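Local coordinates for protein Alpha/beta hydrolase (Novosphingobium aromaticivorans, PDB 3BWX) that is probably a hydrolase of the alpha/beta hydrolase fold, with bound calcium in the crystal, whose natural substrate is not known, at residues L33-L38 with M112-A117; V130-S135 with A243-K248; R160-S165 with L179-R184; P220-L225 with A250-V255; E256-P261 with I278-E283. The protein carries 1 engineered substitution. All coordinates share one frame; numbering follows the deposited sequence. Where two conformers were deposited one is given.

Interaction 1 of 5, residues L33-L38 with M112-A117; sequences LCLPGL and MLLAAA. With EDO (1,2-ethanediol), chain Q.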
# COMPACT_ATOMS: atom_id res chain seq x y z
N LEU A 33 -3.48 3.68 9.87
CA LEU A 33 -3.46 4.27 8.53
C LEU A 33 -2.87 3.27 7.53
O LEU A 33 -1.74 2.78 7.74
CB LEU A 33 -2.59 5.53 8.53
CG LEU A 33 -2.29 6.34 7.28
CD1 LEU A 33 -3.53 7.10 6.86
CD2 LEU A 33 -1.16 7.37 7.53
N CYS A 34 -3.64 2.87 6.52
CA CYS A 34 -3.26 1.84 5.57
C CYS A 34 -2.90 2.50 4.26
O CYS A 34 -3.76 3.14 3.65
CB CYS A 34 -4.40 0.87 5.37
SG CYS A 34 -4.86 -0.07 6.85
N LEU A 35 -1.66 2.35 3.83
CA LEU A 35 -1.13 3.02 2.70
C LEU A 35 -0.88 2.04 1.56
O LEU A 35 -0.09 1.10 1.71
CB LEU A 35 0.13 3.78 3.07
CG LEU A 35 -0.05 4.82 4.19
CD1 LEU A 35 1.32 5.46 4.44
CD2 LEU A 35 -1.18 5.80 3.87
N PRO A 36 -1.59 2.21 0.43
CA PRO A 36 -1.47 1.24 -0.66
C PRO A 36 -0.20 1.38 -1.49
O PRO A 36 0.53 2.36 -1.39
CB PRO A 36 -2.67 1.56 -1.58
CG PRO A 36 -3.46 2.58 -0.90
CD PRO A 36 -2.61 3.24 0.14
N GLY A 37 0.01 0.37 -2.32
CA GLY A 37 1.05 0.35 -3.30
C GLY A 37 0.80 1.27 -4.48
O GLY A 37 -0.24 1.92 -4.61
N LEU A 38 1.79 1.33 -5.37
CA LEU A 38 1.87 2.32 -6.44
C LEU A 38 0.60 2.45 -7.24
O LEU A 38 0.18 3.55 -7.50
CB LEU A 38 3.08 1.97 -7.35
CG LEU A 38 3.37 2.84 -8.57
CD1 LEU A 38 3.88 4.19 -8.17
CD2 LEU A 38 4.40 2.10 -9.48
N MSE A 112 8.04 5.06 5.90
CA MSE A 112 9.38 5.48 6.35
C MSE A 112 9.58 6.99 6.30
O MSE A 112 10.09 7.60 7.25
CB MSE A 112 10.45 4.74 5.55
CG MSE A 112 10.48 3.26 5.78
SE MSE A 112 11.90 2.34 4.71
CE MSE A 112 10.87 1.00 3.82
N LEU A 113 9.05 7.62 5.24
CA LEU A 113 9.17 9.05 5.05
C LEU A 113 8.35 9.81 6.11
O LEU A 113 8.81 10.81 6.69
CB LEU A 113 8.76 9.39 3.61
CG LEU A 113 9.83 8.98 2.60
CD1 LEU A 113 9.20 9.04 1.21
CD2 LEU A 113 11.12 9.88 2.73
N LEU A 114 7.15 9.32 6.42
CA LEU A 114 6.35 9.92 7.50
C LEU A 114 7.07 9.77 8.84
O LEU A 114 7.09 10.72 9.64
CB LEU A 114 4.99 9.26 7.61
CG LEU A 114 4.01 9.62 6.53
CD1 LEU A 114 2.80 8.66 6.56
CD2 LEU A 114 3.56 11.07 6.61
N ALA A 115 7.65 8.59 9.13
CA ALA A 115 8.33 8.35 10.40
C ALA A 115 9.52 9.30 10.54
O ALA A 115 9.75 9.83 11.62
CB ALA A 115 8.79 6.88 10.50
N ALA A 116 10.21 9.53 9.44
CA ALA A 116 11.41 10.38 9.44
C ALA A 116 11.15 11.77 9.99
O ALA A 116 12.02 12.35 10.60
CB ALA A 116 11.98 10.51 7.98
N ALA A 117 9.94 12.30 9.76
CA ALA A 117 9.56 13.64 10.24
C ALA A 117 9.56 13.71 11.77
O ALA A 117 9.85 14.75 12.35
CB ALA A 117 8.20 14.04 9.70
C1 EDO Q . 0.49 5.53 -4.50
O1 EDO Q . -0.68 4.69 -4.31
C2 EDO Q . 1.36 5.41 -3.24
O2 EDO Q . 1.90 4.09 -3.13
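Leu-35 and Leu-114 reach toward each other tip to tip, the CD1 methyl of Leu-35 standing 4.1 Å from the CD1 methyl of Leu-114. The same methyl of Leu-114 is also approached by Leu-33, whose CD2 lies 4.3 Å from CD1 of Leu-114. One methyl from the helix is thus shared by two leucines that alternate along the strand and put their side chains on the same side of the sheet. The touch is light, burying only 69 Å² over both segments, and entirely apolar.

In Leu-114 CG lies anti to the carbonyl carbon (chi1 -74°), a setting that carries the isobutyl group off the helix and down onto the strand. Helix 80-94 fills in beside the three: Leu-87 packs on Leu-35, and Leu-84 on Leu-114. Pro-61 of the neighbouring strand 58-61 touches both Leu-33 and Leu-35. The backbone of the strand is fixed from its two sides, by hydrogen bonds to Val-100, Ile-102 and Thr-104 of one neighbour and, through Cys-34, to Leu-59 of the other.

Past the strand end the chain turns into a loop, where an ethanediol, probably from the crystallisation liquor, donates to two successive carbonyls: its O2 lies 2.8 Å from Pro-36 O and its O1 2.8 Å from Gly-37 O. Leu-35 also touches the residues of a probable nucleophile elbow, the GxSxG turn that leads into helix 106-117. A parallel strand packed against the helix that follows a probable nucleophile elbow is consistent with the core of the alpha/beta hydrolase fold.

Interaction 2 of 5, residues V130-S135 with A243-K248; sequences VGPEVS and AQTAAK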
# COMPACT_ATOMS: atom_id res chain seq x y z
N VAL A 130 8.46 -4.45 1.41
CA VAL A 130 9.28 -3.38 0.93
C VAL A 130 10.32 -3.09 2.01
O VAL A 130 10.07 -3.25 3.20
CB VAL A 130 8.46 -2.16 0.57
CG1 VAL A 130 7.73 -1.59 1.77
CG2 VAL A 130 9.34 -1.17 -0.19
N GLY A 131 11.49 -2.66 1.55
CA GLY A 131 12.60 -2.31 2.43
C GLY A 131 13.50 -1.25 1.81
O GLY A 131 13.25 -0.79 0.72
N PRO A 132 14.56 -0.86 2.54
CA PRO A 132 15.46 0.20 2.08
C PRO A 132 16.38 -0.22 0.94
O PRO A 132 17.18 0.59 0.49
CB PRO A 132 16.27 0.53 3.32
CG PRO A 132 16.29 -0.78 4.12
CD PRO A 132 14.95 -1.38 3.87
N GLU A 133 16.32 -1.48 0.53
CA GLU A 133 16.98 -1.97 -0.69
C GLU A 133 15.89 -2.62 -1.50
O GLU A 133 15.21 -3.53 -1.01
CB GLU A 133 18.07 -3.00 -0.38
CG GLU A 133 19.26 -2.41 0.36
CD GLU A 133 20.26 -3.44 0.94
OE1 GLU A 133 19.89 -4.60 1.27
OE2 GLU A 133 21.43 -3.03 1.12
N VAL A 134 15.72 -2.15 -2.73
CA VAL A 134 14.68 -2.63 -3.62
C VAL A 134 15.33 -3.39 -4.79
O VAL A 134 16.24 -2.86 -5.43
CB VAL A 134 13.85 -1.44 -4.11
CG1 VAL A 134 12.74 -1.90 -5.02
CG2 VAL A 134 13.32 -0.68 -2.90
N SER A 135 14.86 -4.61 -5.05
CA SER A 135 15.49 -5.50 -6.04
C SER A 135 15.15 -4.95 -7.42
O SER A 135 14.01 -4.55 -7.65
CB SER A 135 14.98 -6.96 -5.90
OG SER A 135 15.21 -7.51 -4.61
N ALA A 243 15.44 -11.90 0.59
CA ALA A 243 15.58 -12.52 1.91
C ALA A 243 16.73 -11.92 2.71
O ALA A 243 16.63 -11.71 3.93
CB ALA A 243 15.74 -14.05 1.79
N GLN A 244 17.82 -11.60 2.00
CA GLN A 244 18.99 -11.01 2.62
C GLN A 244 18.69 -9.64 3.25
O GLN A 244 19.06 -9.37 4.39
CB GLN A 244 20.14 -10.91 1.61
CG GLN A 244 21.47 -10.95 2.29
CD GLN A 244 22.69 -10.72 1.38
OE1 GLN A 244 22.75 -11.19 0.25
NE2 GLN A 244 23.66 -9.99 1.89
N THR A 245 18.02 -8.77 2.50
CA THR A 245 17.66 -7.43 2.99
C THR A 245 16.71 -7.52 4.19
O THR A 245 16.85 -6.80 5.21
CB THR A 245 17.03 -6.60 1.86
OG1 THR A 245 17.98 -6.42 0.79
CG2 THR A 245 16.56 -5.26 2.38
N ALA A 246 15.73 -8.41 4.08
CA ALA A 246 14.78 -8.67 5.18
C ALA A 246 15.47 -9.15 6.45
O ALA A 246 15.15 -8.70 7.52
CB ALA A 246 13.66 -9.63 4.75
N ALA A 247 16.45 -10.05 6.33
CA ALA A 247 17.19 -10.52 7.52
C ALA A 247 18.02 -9.37 8.13
O ALA A 247 18.07 -9.24 9.35
CB ALA A 247 18.07 -11.72 7.21
N LYS A 248 18.58 -8.50 7.30
CA LYS A 248 19.23 -7.28 7.81
C LYS A 248 18.26 -6.36 8.56
O LYS A 248 18.57 -5.87 9.62
CB LYS A 248 19.98 -6.55 6.69
CG LYS A 248 21.24 -7.25 6.25
CD LYS A 248 21.67 -6.73 4.89
CE LYS A 248 23.09 -7.21 4.54
NZ LYS A 248 23.55 -6.59 3.26
O HOH W 1 15.98 -6.25 -1.40
O HOH W 2 23.48 -3.70 2.79
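Glu-133 meets Thr-245 where a loop leaving the C-terminal end of a central strand faces a surface helix, an arrangement of the alpha/beta hydrolase fold in which residues 130-135 follow strand 122-128 and residues 243-248 belong to helix 243-250.

Direct hydrogen bonding comes first. Thr-245 OG1 donates over 2.7 Å to Glu-133 OE1, which accepts on its anti lone pair, the one turned away from OE2. With the threonine hydroxyl anti to the carbonyl carbon (chi1 -62°), the oxygen points at the loop, and Ser-242 OG is a further hydrogen-bond partner of the same atom. Trp-219 NE1 bonds to the other carboxylate oxygen, OE2, so the glutamate is held at both oxygens of its head group.

Apolar contact is slight: the CG2 methyl of Thr-245 lies 3.9 Å from CB of Glu-133 and 4.5 Å from CD of Pro-132. Were Thr-245 an alanine, Glu-133 OE1 would probably lose its hydroxyl donor, and the carboxylate would be likely to turn more easily about the bond to its chain.

Water adds two bridges. One molecule donates both to the backbone O of Glu-133 and to Thr-245 OG1. The second joins opposite charges too far apart for a direct salt bridge, donating to Glu-133 OE2 over 2.7 Å and accepting from Lys-248 NZ over 2.9 Å.

Interaction 3 of 5, residues R160-S165 with L179-R184; sequences RALQES and LRYAKR. With EDO (1,2-ethanediol), chain H; EDO (1,2-ethanediol), chain O.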
# COMPACT_ATOMS: atom_id res chain seq x y z
N ARG A 160 -8.12 -13.81 -15.72
CA ARG A 160 -7.17 -14.69 -16.41
C ARG A 160 -5.95 -13.92 -16.88
O ARG A 160 -4.85 -14.44 -16.88
CB ARG A 160 -7.87 -15.41 -17.56
CG ARG A 160 -8.93 -16.38 -17.06
CD ARG A 160 -8.27 -17.55 -16.30
NE ARG A 160 -9.22 -18.59 -15.90
CZ ARG A 160 -9.09 -19.38 -14.84
NH1 ARG A 160 -8.05 -19.28 -14.02
NH2 ARG A 160 -10.01 -20.27 -14.58
N ALA A 161 -6.13 -12.68 -17.27
CA ALA A 161 -4.99 -11.83 -17.68
C ALA A 161 -4.06 -11.57 -16.50
O ALA A 161 -2.83 -11.52 -16.67
CB ALA A 161 -5.48 -10.51 -18.31
N LEU A 162 -4.63 -11.39 -15.30
CA LEU A 162 -3.83 -11.15 -14.11
C LEU A 162 -3.09 -12.39 -13.70
O LEU A 162 -1.90 -12.32 -13.37
CB LEU A 162 -4.71 -10.62 -12.98
CG LEU A 162 -5.32 -9.21 -13.17
CD1 LEU A 162 -6.33 -8.89 -12.06
CD2 LEU A 162 -4.24 -8.12 -13.27
N GLN A 163 -3.73 -13.54 -13.76
CA GLN A 163 -3.06 -14.81 -13.50
C GLN A 163 -1.90 -15.06 -14.48
O GLN A 163 -0.86 -15.61 -14.08
CB GLN A 163 -4.07 -15.92 -13.61
CG GLN A 163 -3.56 -17.27 -13.26
CD GLN A 163 -4.60 -18.31 -13.52
OE1 GLN A 163 -5.43 -18.15 -14.44
NE2 GLN A 163 -4.62 -19.37 -12.71
N GLU A 164 -2.10 -14.67 -15.75
CA GLU A 164 -1.06 -14.86 -16.76
C GLU A 164 0.20 -14.12 -16.34
O GLU A 164 1.29 -14.64 -16.57
CB GLU A 164 -1.54 -14.32 -18.11
CG GLU A 164 -0.52 -14.31 -19.29
CD GLU A 164 -1.12 -13.64 -20.55
OE1 GLU A 164 -1.06 -12.41 -20.64
OE2 GLU A 164 -1.62 -14.35 -21.43
N SER A 165 0.09 -12.92 -15.77
CA SER A 165 1.30 -12.17 -15.40
C SER A 165 1.75 -12.32 -13.95
O SER A 165 2.90 -12.10 -13.64
CB SER A 165 1.15 -10.71 -15.77
OG SER A 165 0.24 -10.09 -14.86
N LEU A 179 -10.39 -13.41 -8.81
CA LEU A 179 -11.50 -12.49 -9.03
C LEU A 179 -11.57 -11.43 -7.92
O LEU A 179 -11.78 -10.25 -8.18
CB LEU A 179 -12.82 -13.25 -9.15
CG LEU A 179 -13.05 -13.96 -10.47
CD1 LEU A 179 -14.25 -14.92 -10.30
CD2 LEU A 179 -13.26 -13.03 -11.62
N ARG A 180 -11.37 -11.88 -6.69
CA ARG A 180 -11.36 -10.97 -5.54
C ARG A 180 -10.24 -9.92 -5.72
O ARG A 180 -10.42 -8.72 -5.53
CB ARG A 180 -11.14 -11.76 -4.23
CG ARG A 180 -11.26 -10.87 -2.99
CD ARG A 180 -10.76 -11.55 -1.72
NE ARG A 180 -11.55 -12.70 -1.47
CZ ARG A 180 -11.13 -13.96 -1.30
NH1 ARG A 180 -9.85 -14.35 -1.23
NH2 ARG A 180 -12.06 -14.86 -1.10
N TYR A 181 -9.08 -10.39 -6.14
CA TYR A 181 -7.96 -9.52 -6.41
C TYR A 181 -8.26 -8.55 -7.56
O TYR A 181 -7.88 -7.37 -7.48
CB TYR A 181 -6.81 -10.44 -6.80
CG TYR A 181 -5.46 -9.82 -7.12
CD1 TYR A 181 -4.66 -9.34 -6.11
CD2 TYR A 181 -4.97 -9.81 -8.40
CE1 TYR A 181 -3.40 -8.82 -6.38
CE2 TYR A 181 -3.73 -9.30 -8.70
CZ TYR A 181 -2.94 -8.82 -7.67
OH TYR A 181 -1.68 -8.30 -7.93
N ALA A 182 -8.84 -9.06 -8.66
CA ALA A 182 -9.14 -8.27 -9.86
C ALA A 182 -10.01 -7.08 -9.43
O ALA A 182 -9.74 -5.94 -9.87
CB ALA A 182 -9.83 -9.11 -10.97
N LYS A 183 -11.05 -7.34 -8.63
CA LYS A 183 -11.99 -6.27 -8.29
C LYS A 183 -11.34 -5.24 -7.40
O LYS A 183 -11.79 -4.10 -7.33
CB LYS A 183 -13.29 -6.84 -7.69
CG LYS A 183 -14.07 -7.63 -8.73
CD LYS A 183 -15.52 -7.82 -8.36
CE LYS A 183 -16.33 -6.59 -8.74
NZ LYS A 183 -17.76 -6.69 -8.32
N ARG A 184 -10.29 -5.63 -6.67
CA ARG A 184 -9.59 -4.64 -5.85
C ARG A 184 -8.75 -3.65 -6.64
O ARG A 184 -8.58 -2.49 -6.19
CB ARG A 184 -8.69 -5.30 -4.81
CG ARG A 184 -9.43 -6.04 -3.74
CD ARG A 184 -8.53 -6.76 -2.81
NE ARG A 184 -9.30 -7.46 -1.84
CZ ARG A 184 -8.80 -8.14 -0.81
NH1 ARG A 184 -7.50 -8.34 -0.69
NH2 ARG A 184 -9.63 -8.73 0.03
C1 EDO H . -6.88 -11.76 -1.82
O1 EDO H . -7.75 -11.86 -0.67
C2 EDO H . -7.15 -12.86 -2.84
O2 EDO H . -6.81 -14.11 -2.23
C1 EDO O . -2.37 -6.72 -18.07
O1 EDO O . -1.42 -7.14 -19.06
C2 EDO O . -2.74 -7.88 -17.14
O2 EDO O . -1.59 -8.46 -16.49
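Helix-to-helix packing in the region inserted between the central strands 122-128 and 230-235 brings Leu-162 of helix 155-166 against Tyr-181 and Ala-182 of helix 175-185. In alpha/beta hydrolases such an insertion commonly forms a lid or cap, and these helices are consistent with that role. One methyl does the touching: CD1 of Leu-162 sits 3.6 Å from CA of Ala-182 and 3.7 Å from its CB, pressed directly against the backbone of the second helix. The small side chain of Ala-182 permits this approach, the two CA atoms of Leu-162 and Ala-182 being 7.4 Å apart.

The same CD1 lies 4.0 Å from CD2 of Tyr-181, approaching the ring obliquely. A chi1 of -179° swings that ring toward helix 155-166, and Trp-173 meets it edge-to-face. CD1 of Leu-162 therefore touches both the methyl of Ala-182 and the ring of Tyr-181, which come from clearly different directions.

At the margin, Arg-160 NH1 donates to Gln-163 OE1 over 2.9 Å, within a single helix and 16° out of the guanidinium plane. Arg-184 is buried, its charge met by three carboxylates, Glu-46, Asp-47 and Asp-270, which tie helix 175-185 to helix 46-52 and to the loop before helix 272-282.

Around the pair, Trp-155 packs on Ala-182 and Ile-185 on Leu-162, so the two helices meet at further points, while strand 186-188 directly follows helix 175-185 as an edge of the small three-stranded sheet.

Interaction 4 of 5, residues P220-L225 with A250-V255; sequences PLFDAL and ASRPGV. With EDO (1,2-ethanediol), chain K.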
# COMPACT_ATOMS: atom_id res chain seq x y z
N PRO A 220 18.93 4.78 6.44
CA PRO A 220 18.61 5.72 7.52
C PRO A 220 17.13 5.91 7.77
O PRO A 220 16.73 6.06 8.90
CB PRO A 220 19.25 7.04 7.02
CG PRO A 220 20.41 6.58 6.21
CD PRO A 220 19.84 5.39 5.46
N LEU A 221 16.32 5.88 6.71
CA LEU A 221 14.87 6.02 6.84
C LEU A 221 14.30 4.74 7.52
O LEU A 221 13.45 4.79 8.40
CB LEU A 221 14.21 6.26 5.49
CG LEU A 221 14.62 7.52 4.74
CD1 LEU A 221 14.02 7.48 3.35
CD2 LEU A 221 14.13 8.76 5.46
N PHE A 222 14.79 3.58 7.12
CA PHE A 222 14.36 2.36 7.76
C PHE A 222 14.72 2.37 9.23
O PHE A 222 13.92 2.06 10.12
CB PHE A 222 15.00 1.13 7.08
CG PHE A 222 14.79 -0.14 7.85
CD1 PHE A 222 13.56 -0.82 7.81
CD2 PHE A 222 15.76 -0.62 8.71
CE1 PHE A 222 13.32 -1.91 8.63
CE2 PHE A 222 15.50 -1.70 9.53
CZ PHE A 222 14.31 -2.37 9.46
N ASP A 223 15.95 2.77 9.49
CA ASP A 223 16.44 2.70 10.87
C ASP A 223 15.67 3.61 11.80
O ASP A 223 15.38 3.23 12.96
CB ASP A 223 17.94 2.95 10.93
CG ASP A 223 18.73 1.68 10.78
OD1 ASP A 223 18.45 0.75 11.56
OD2 ASP A 223 19.65 1.59 9.93
N ALA A 224 15.24 4.77 11.31
CA ALA A 224 14.44 5.65 12.13
C ALA A 224 13.08 5.01 12.43
O ALA A 224 12.61 5.04 13.56
CB ALA A 224 14.28 7.03 11.49
N LEU A 225 12.47 4.43 11.41
CA LEU A 225 11.23 3.66 11.62
C LEU A 225 11.39 2.50 12.61
O LEU A 225 10.52 2.26 13.45
CB LEU A 225 10.66 3.13 10.28
CG LEU A 225 9.31 2.40 10.31
CD1 LEU A 225 8.15 3.26 10.86
CD2 LEU A 225 8.96 1.92 8.92
N ALA A 250 15.48 -7.36 10.06
CA ALA A 250 15.12 -8.08 11.27
C ALA A 250 16.17 -8.06 12.35
O ALA A 250 15.85 -8.34 13.51
CB ALA A 250 14.76 -9.52 10.93
N SER A 251 17.41 -7.73 11.99
CA SER A 251 18.52 -7.71 12.95
C SER A 251 18.43 -6.53 13.91
O SER A 251 19.07 -6.53 14.98
CB SER A 251 19.87 -7.74 12.21
OG SER A 251 20.12 -6.51 11.57
N ARG A 252 17.66 -5.50 13.54
CA ARG A 252 17.41 -4.39 14.43
C ARG A 252 16.52 -4.83 15.60
O ARG A 252 15.54 -5.57 15.43
CB ARG A 252 16.69 -3.26 13.71
CG ARG A 252 17.55 -2.34 12.87
CD ARG A 252 18.28 -3.00 11.73
NE ARG A 252 18.98 -1.96 10.97
CZ ARG A 252 19.97 -2.17 10.12
NH1 ARG A 252 20.39 -3.37 9.81
NH2 ARG A 252 20.57 -1.13 9.57
N PRO A 253 16.83 -4.34 16.80
CA PRO A 253 16.06 -4.70 17.98
C PRO A 253 14.56 -4.42 17.89
O PRO A 253 14.12 -3.33 17.46
CB PRO A 253 16.69 -3.85 19.11
CG PRO A 253 17.87 -3.19 18.53
CD PRO A 253 17.98 -3.45 17.09
N GLY A 254 13.76 -5.41 18.30
CA GLY A 254 12.31 -5.28 18.25
C GLY A 254 11.66 -5.52 16.91
O GLY A 254 10.44 -5.56 16.83
N VAL A 255 12.42 -5.64 15.82
CA VAL A 255 11.82 -5.82 14.53
C VAL A 255 11.49 -7.29 14.36
O VAL A 255 12.35 -8.14 14.53
CB VAL A 255 12.72 -5.32 13.38
CG1 VAL A 255 12.07 -5.54 12.01
CG2 VAL A 255 13.10 -3.88 13.58
C1 EDO K . 22.16 -3.04 6.64
O1 EDO K . 22.57 -3.67 7.86
C2 EDO K . 22.93 -1.76 6.33
O2 EDO K . 22.81 -0.86 7.44
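Arg-252 grips Asp-223 side-on through NE and NH2, one nitrogen to each carboxylate oxygen, while its other N-H groups reach a small diol and a backbone carbonyl. NE donates to OD1 of Asp-223 over 2.8 Å and NH2 to OD2 over 2.9 Å, both bonds nearly straight, at 168° and 170°. Carboxylate and guanidinium are nearly coplanar; OD2 is met on its syn lone pair, OD1 on the syn side but somewhat out of plane.

An ethanediol, probably from the crystallisation liquor, accepts from NH1 at O1 and from NH2 at O2. NH1 also bonds to Lys-248 O, near the end of helix 243-250. Bent at chi2 (61°), the arginine chain passes Phe-222, whose ring edge meets it: CE2 of Phe-222 is 3.8 Å from NE of Arg-252, with ring and guanidinium planes far from parallel. A leucine in place of Arg-252 would probably leave the Asp-223 carboxylate without its cationic mate and Lys-248 O without this donor.

Arg-252 opens a type II beta turn whose Gly-254 has backbone angles that call for glycine. The bridge joins helix 219-225 to the loop between helix 243-250 and strand 255-260, part of the alternating strand-helix order of an alpha/beta hydrolase.

Interaction 5 of 5, residues E256-P261 with I278-E283; sequences ELVTLP and IGRLLE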
# COMPACT_ATOMS: atom_id res chain seq x y z
N GLU A 256 10.22 -7.58 14.10
CA GLU A 256 9.81 -8.95 13.79
C GLU A 256 9.67 -9.11 12.27
O GLU A 256 9.06 -8.22 11.64
CB GLU A 256 8.50 -9.30 14.48
CG GLU A 256 7.99 -10.68 14.12
CD GLU A 256 6.98 -11.24 15.12
OE1 GLU A 256 7.40 -11.66 16.21
OE2 GLU A 256 5.77 -11.27 14.82
N LEU A 257 10.25 -10.18 11.72
CA LEU A 257 10.09 -10.53 10.30
C LEU A 257 9.21 -11.76 10.20
O LEU A 257 9.49 -12.80 10.88
CB LEU A 257 11.46 -10.86 9.69
CG LEU A 257 11.49 -11.35 8.25
CD1 LEU A 257 10.90 -10.37 7.21
CD2 LEU A 257 12.98 -11.72 7.90
N VAL A 258 8.22 -11.70 9.32
CA VAL A 258 7.37 -12.85 8.94
C VAL A 258 7.45 -13.07 7.45
O VAL A 258 7.18 -12.15 6.67
CB VAL A 258 5.93 -12.66 9.44
CG1 VAL A 258 5.02 -13.78 8.88
CG2 VAL A 258 5.90 -12.52 10.97
N THR A 259 7.85 -14.26 7.05
CA THR A 259 7.88 -14.60 5.64
C THR A 259 6.69 -15.48 5.31
O THR A 259 6.45 -16.48 5.98
CB THR A 259 9.18 -15.32 5.28
OG1 THR A 259 10.30 -14.44 5.53
CG2 THR A 259 9.16 -15.79 3.79
N LEU A 260 5.94 -15.10 4.27
CA LEU A 260 4.74 -15.79 3.79
C LEU A 260 5.14 -16.82 2.76
O LEU A 260 5.70 -16.48 1.72
CB LEU A 260 3.69 -14.82 3.22
CG LEU A 260 2.84 -13.95 4.14
CD1 LEU A 260 2.07 -14.84 5.21
CD2 LEU A 260 3.65 -12.84 4.76
N PRO A 261 4.90 -18.10 3.05
CA PRO A 261 5.31 -19.14 2.07
C PRO A 261 4.64 -19.07 0.71
O PRO A 261 3.43 -18.75 0.62
CB PRO A 261 4.92 -20.45 2.77
CG PRO A 261 4.85 -20.10 4.22
CD PRO A 261 4.36 -18.67 4.29
N ILE A 278 0.05 -9.10 12.14
CA ILE A 278 -0.47 -7.77 12.37
C ILE A 278 -1.08 -7.66 13.79
O ILE A 278 -0.85 -6.69 14.52
CB ILE A 278 -1.43 -7.36 11.24
CG1 ILE A 278 -0.65 -7.11 9.98
CG2 ILE A 278 -2.20 -6.08 11.59
CD1 ILE A 278 -1.54 -7.06 8.73
N GLY A 279 -1.79 -8.71 14.22
CA GLY A 279 -2.34 -8.72 15.57
C GLY A 279 -1.24 -8.64 16.62
O GLY A 279 -1.36 -7.92 17.60
N ARG A 280 -0.15 -9.37 16.44
CA ARG A 280 0.98 -9.30 17.38
C ARG A 280 1.60 -7.92 17.42
O ARG A 280 1.97 -7.43 18.50
CB ARG A 280 2.03 -10.32 17.04
CG ARG A 280 1.58 -11.78 17.20
CD ARG A 280 2.79 -12.76 17.15
NE ARG A 280 3.56 -12.69 15.89
CZ ARG A 280 3.21 -13.33 14.78
NH1 ARG A 280 2.14 -14.10 14.82
NH2 ARG A 280 3.92 -13.22 13.67
N LEU A 281 1.67 -7.29 16.26
CA LEU A 281 2.27 -5.92 16.13
C LEU A 281 1.41 -4.93 16.85
O LEU A 281 1.88 -4.13 17.66
CB LEU A 281 2.52 -5.59 14.66
CG LEU A 281 3.08 -4.22 14.26
CD1 LEU A 281 2.04 -3.05 14.26
CD2 LEU A 281 4.26 -3.90 15.17
N LEU A 282 0.11 -5.07 16.66
CA LEU A 282 -0.86 -4.13 17.25
C LEU A 282 -0.87 -4.22 18.78
O LEU A 282 -1.19 -3.23 19.47
CB LEU A 282 -2.28 -4.36 16.70
CG LEU A 282 -2.43 -3.91 15.25
CD1 LEU A 282 -3.80 -4.37 14.63
CD2 LEU A 282 -2.23 -2.40 15.14
N GLU A 283 -0.52 -5.39 19.34
CA GLU A 283 -0.40 -5.54 20.81
C GLU A 283 0.73 -4.72 21.39
O GLU A 283 0.74 -4.48 22.59
CB GLU A 283 -0.19 -6.98 21.23
CG GLU A 283 -1.33 -7.86 20.89
CD GLU A 283 -1.13 -9.27 21.38
OE1 GLU A 283 -0.05 -9.86 21.12
OE2 GLU A 283 -2.08 -9.79 22.00
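Arg-280 points NE and NH2 at a single oxygen, OE2 of Glu-256, in a side-on salt bridge between a helix and the edge strand of the sheet. NE donates over 2.8 Å to the syn lone pair of OE2, and NH2 reaches the same OE2 over 2.9 Å from above the carboxylate plane. Both bonds are bent, at 148° and 141°, as is expected when two nitrogens of one guanidinium converge on one atom. OE2 lies in the guanidinium plane, yet the carboxylate is turned 48° from it, and OE1 stays 4.0 Å from NE.

The chains cross at about a right angle. Glu-256 runs extended from the strand, with CG anti to N, and Arg-280 bends at chi3 to present its edge. At that edge it also meets Val-258, whose CG2 methyl is 3.4 Å from NH2, so the donor edge carries an apolar neighbour beside its acceptor.

Backbone groups are satisfied separately: Glu-256 and Val-258 pair with Leu-230, Val-232 and Arg-234 of the adjacent strand, and Leu-282 N donates to Ile-278 O in the helix. Ala-277 of the same helix packs on Val-258, adding an apolar contact between strand and helix.

At this partly exposed surface, two donors on one carboxylate oxygen would probably favour the charged form of Glu-256, and the bridge links the last strand to the last helix by charge as well as by apolar contact.

Along the chain interaction 1 closes before the others open, interaction 3 is nested in the loop closed by interaction 2, interactions 2 and 4 interleave, and interaction 5 comes last. Interactions 1 and 5 reach the same eight-stranded sheet, at a central strand and at the outer strand 255-260, with centres about 18 Å apart. Helix 219-225 connects three of them: Leu-225 and Leu-221 pack on helix 106-117 of interaction 1, and Phe-222 on Pro-132 of interaction 2. Leu-257 of interaction 5 touches both Ala-246 and Ala-250. Interaction 3 stands apart, about 34 Å between centres from interaction 4, so helices 155-166 and 175-185 form a separate cluster, on the opposite side of the chain's centre from interaction 4.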